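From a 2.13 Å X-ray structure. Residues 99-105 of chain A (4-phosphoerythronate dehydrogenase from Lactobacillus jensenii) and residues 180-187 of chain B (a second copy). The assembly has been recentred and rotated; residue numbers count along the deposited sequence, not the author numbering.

Chain A, residues 99-105: PVYSPRA
Chain B 180-187: NPEVEPYL

Three residues carry most of this contact between two copies of the dehydrogenase: R104(A), P181(B) and P185(B). No direct hydrogen bond crosses between the stretches; about 309 Å² is buried, both sides summed, by proline rings, aliphatic carbon and one guanidinium, with a single water bridging from R104(A) N to P181(B) O, weakly at the latter.

Chain A runs as loop from P99(A) through S102(A), with V100(A) at phi/psi -120/86 and S102(A) extended at -161/103, then turns helical at P103(A) (-60/-32). Chain B enters at N180(B) (-122/110) and folds into a 3-10 segment over 181-183, P181(B) at -60/-29. The register sets S102(A) beside P181(B), CA to CA 5.8 Å, and P103(A) beside E182(B), CA to CA 6.2 Å.

P181(B) covers 60 Å² with its CA-to-CB bond pointing toward chain A and its ring C-gamma endo. V100(A), whose CA-to-CB bond also points toward chain B and whose chi1 is t, brings CG1 to 3.7 Å from CG of P181(B), an apolar contact. The same CG lies 4.0 Å from the carbonyl O of Y101(A), whose CA-to-CB bond points away (chi1 m). One step on, CG of P103(A), also C-gamma endo, packs 3.5 Å from CB of E182(B).

R104(A) covers the most, 62 Å². Its first three chi angles are all m (-81°, -70°, -72°), chi4 is -117°, and its CA-to-CB bond points toward chain B. NH1 comes to 3.7 Å from CB of P185(B), which lies over one face of the guanidinium: the C-gamma exo proline turns its CB-CG side to that face, an apolar surface under a flat cation, with no ring-on-ring stack. Near the guanidinium plane, at its edge, OH of Y186(B) stands 4.2 Å from NH1, too far for a hydrogen bond; NE and NH2 are satisfied elsewhere in the structure.

Each side braces its own turn. S102(A), chi1 t, caps the helix: its OG accepts from N of A105(A) at 3.2 Å. On chain B, OD1 of N180(B) (chi1 t) accepts from N of E182(B) at 3.2 Å, while ND2 of N180(B) donates to OE1 of E182(B) at 2.6 Å, the glutamate being p at chi1 and t at chi2. The 3-10 turn is drawn in by N of V183(B) to O of N180(B), 3.1 Å.

The water donates to OG of S102(A) at 2.8 Å, accepts from N of R104(A) at 3.0 Å, and donates weakly to O of P181(B) at 3.4 Å. The rule to read here is that turns secured within each chain present proline rings for packing, an arginine lays its guanidinium against one of them, and the water adds a polar link that is weak on the chain B side.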

# COMPACT_ATOMS: atom_id res chain seq x y z
N PRO A 99 -2.11 -5.05 27.05
CA PRO A 99 -1.71 -6.04 26.05
C PRO A 99 -1.17 -5.46 24.74
O PRO A 99 -0.27 -6.03 24.16
CB PRO A 99 -3.00 -6.83 25.82
CG PRO A 99 -4.09 -5.96 26.30
CD PRO A 99 -3.51 -5.19 27.43
N VAL A 100 -1.73 -4.36 24.27
CA VAL A 100 -1.37 -3.82 22.96
C VAL A 100 -0.81 -2.39 23.06
O VAL A 100 -1.56 -1.43 22.95
CB VAL A 100 -2.62 -3.83 22.05
CG1 VAL A 100 -2.37 -3.16 20.72
CG2 VAL A 100 -3.12 -5.25 21.85
N TYR A 101 0.51 -2.26 23.29
CA TYR A 101 1.17 -0.96 23.38
C TYR A 101 1.17 -0.14 22.09
O TYR A 101 0.52 0.89 21.97
CB TYR A 101 2.66 -1.21 23.53
CG TYR A 101 3.20 -1.94 24.72
CD1 TYR A 101 2.51 -2.03 25.92
CD2 TYR A 101 4.47 -2.50 24.66
CE1 TYR A 101 3.06 -2.68 27.01
CE2 TYR A 101 5.03 -3.15 25.74
CZ TYR A 101 4.32 -3.24 26.91
OH TYR A 101 4.89 -3.88 27.97
N SER A 102 1.85 -0.69 21.08
CA SER A 102 1.74 -0.30 19.69
C SER A 102 2.28 -1.43 18.84
O SER A 102 3.50 -1.56 18.74
CB SER A 102 2.51 1.00 19.44
OG SER A 102 2.78 1.22 18.08
N PRO A 103 1.43 -2.23 18.20
CA PRO A 103 2.05 -3.30 17.40
C PRO A 103 2.96 -2.78 16.29
O PRO A 103 3.90 -3.46 15.96
CB PRO A 103 0.86 -4.07 16.81
CG PRO A 103 -0.31 -3.21 16.96
CD PRO A 103 -0.08 -2.52 18.23
N ARG A 104 2.67 -1.62 15.71
CA ARG A 104 3.54 -1.04 14.70
C ARG A 104 4.96 -0.71 15.19
O ARG A 104 5.90 -0.80 14.43
CB ARG A 104 2.89 0.16 14.03
CG ARG A 104 1.89 -0.19 12.95
CD ARG A 104 2.54 -0.77 11.71
NE ARG A 104 3.28 0.22 10.94
CZ ARG A 104 2.98 0.58 9.70
NH1 ARG A 104 1.97 0.03 9.06
NH2 ARG A 104 3.72 1.48 9.08
N ALA A 105 5.11 -0.29 16.44
CA ALA A 105 6.43 -0.02 17.02
C ALA A 105 7.29 -1.25 16.85
O ALA A 105 8.37 -1.21 16.30
CB ALA A 105 6.31 0.33 18.49
N ASN B 180 -7.90 2.19 19.02
CA ASN B 180 -7.03 1.06 18.63
C ASN B 180 -5.76 1.50 17.96
O ASN B 180 -5.76 1.94 16.79
CB ASN B 180 -7.74 0.04 17.71
CG ASN B 180 -6.92 -1.29 17.55
OD1 ASN B 180 -5.80 -1.45 18.07
ND2 ASN B 180 -7.50 -2.22 16.84
N PRO B 181 -4.63 1.33 18.66
CA PRO B 181 -3.39 1.84 18.12
C PRO B 181 -3.01 1.24 16.77
O PRO B 181 -2.37 1.88 15.96
CB PRO B 181 -2.36 1.46 19.18
CG PRO B 181 -3.01 0.46 20.06
CD PRO B 181 -4.47 0.62 19.93
N GLU B 182 -3.44 0.01 16.53
CA GLU B 182 -3.08 -0.65 15.28
C GLU B 182 -3.72 -0.09 14.02
O GLU B 182 -3.21 -0.29 12.93
CB GLU B 182 -3.30 -2.17 15.41
CG GLU B 182 -4.72 -2.66 15.42
CD GLU B 182 -4.86 -4.06 16.03
OE1 GLU B 182 -5.87 -4.28 16.76
OE2 GLU B 182 -3.98 -4.96 15.81
N VAL B 183 -4.81 0.67 14.14
CA VAL B 183 -5.36 1.37 12.94
C VAL B 183 -4.70 2.73 12.56
O VAL B 183 -4.93 3.28 11.43
CB VAL B 183 -6.91 1.52 13.04
CG1 VAL B 183 -7.58 0.16 13.17
CG2 VAL B 183 -7.33 2.43 14.21
N GLU B 184 -3.86 3.28 13.43
CA GLU B 184 -3.36 4.62 13.14
C GLU B 184 -2.48 4.80 11.92
O GLU B 184 -2.37 5.91 11.43
CB GLU B 184 -2.66 5.20 14.36
CG GLU B 184 -3.71 5.40 15.48
CD GLU B 184 -3.28 6.30 16.63
OE1 GLU B 184 -2.31 5.93 17.34
OE2 GLU B 184 -3.99 7.33 16.85
N PRO B 185 -1.84 3.74 11.40
CA PRO B 185 -1.12 3.98 10.13
C PRO B 185 -2.06 4.33 9.00
O PRO B 185 -1.63 4.85 7.99
CB PRO B 185 -0.50 2.62 9.82
CG PRO B 185 -0.53 1.86 11.11
CD PRO B 185 -1.70 2.35 11.87
N TYR B 186 -3.33 3.99 9.13
CA TYR B 186 -4.27 4.16 8.05
C TYR B 186 -5.36 5.23 8.27
O TYR B 186 -6.08 5.57 7.34
CB TYR B 186 -4.96 2.85 7.81
CG TYR B 186 -4.02 1.70 7.64
CD1 TYR B 186 -3.17 1.65 6.53
CD2 TYR B 186 -3.99 0.65 8.55
CE1 TYR B 186 -2.30 0.56 6.32
CE2 TYR B 186 -3.13 -0.45 8.35
CZ TYR B 186 -2.27 -0.48 7.24
OH TYR B 186 -1.36 -1.51 6.99
N LEU B 187 -5.50 5.75 9.47
CA LEU B 187 -6.53 6.75 9.71
C LEU B 187 -6.09 7.66 10.82
O LEU B 187 -5.11 7.36 11.44
CB LEU B 187 -7.87 6.11 10.07
CG LEU B 187 -7.94 5.21 11.30
CD1 LEU B 187 -8.04 6.00 12.60
CD2 LEU B 187 -9.12 4.27 11.16
O HOH W 1 0.67 0.52 16.43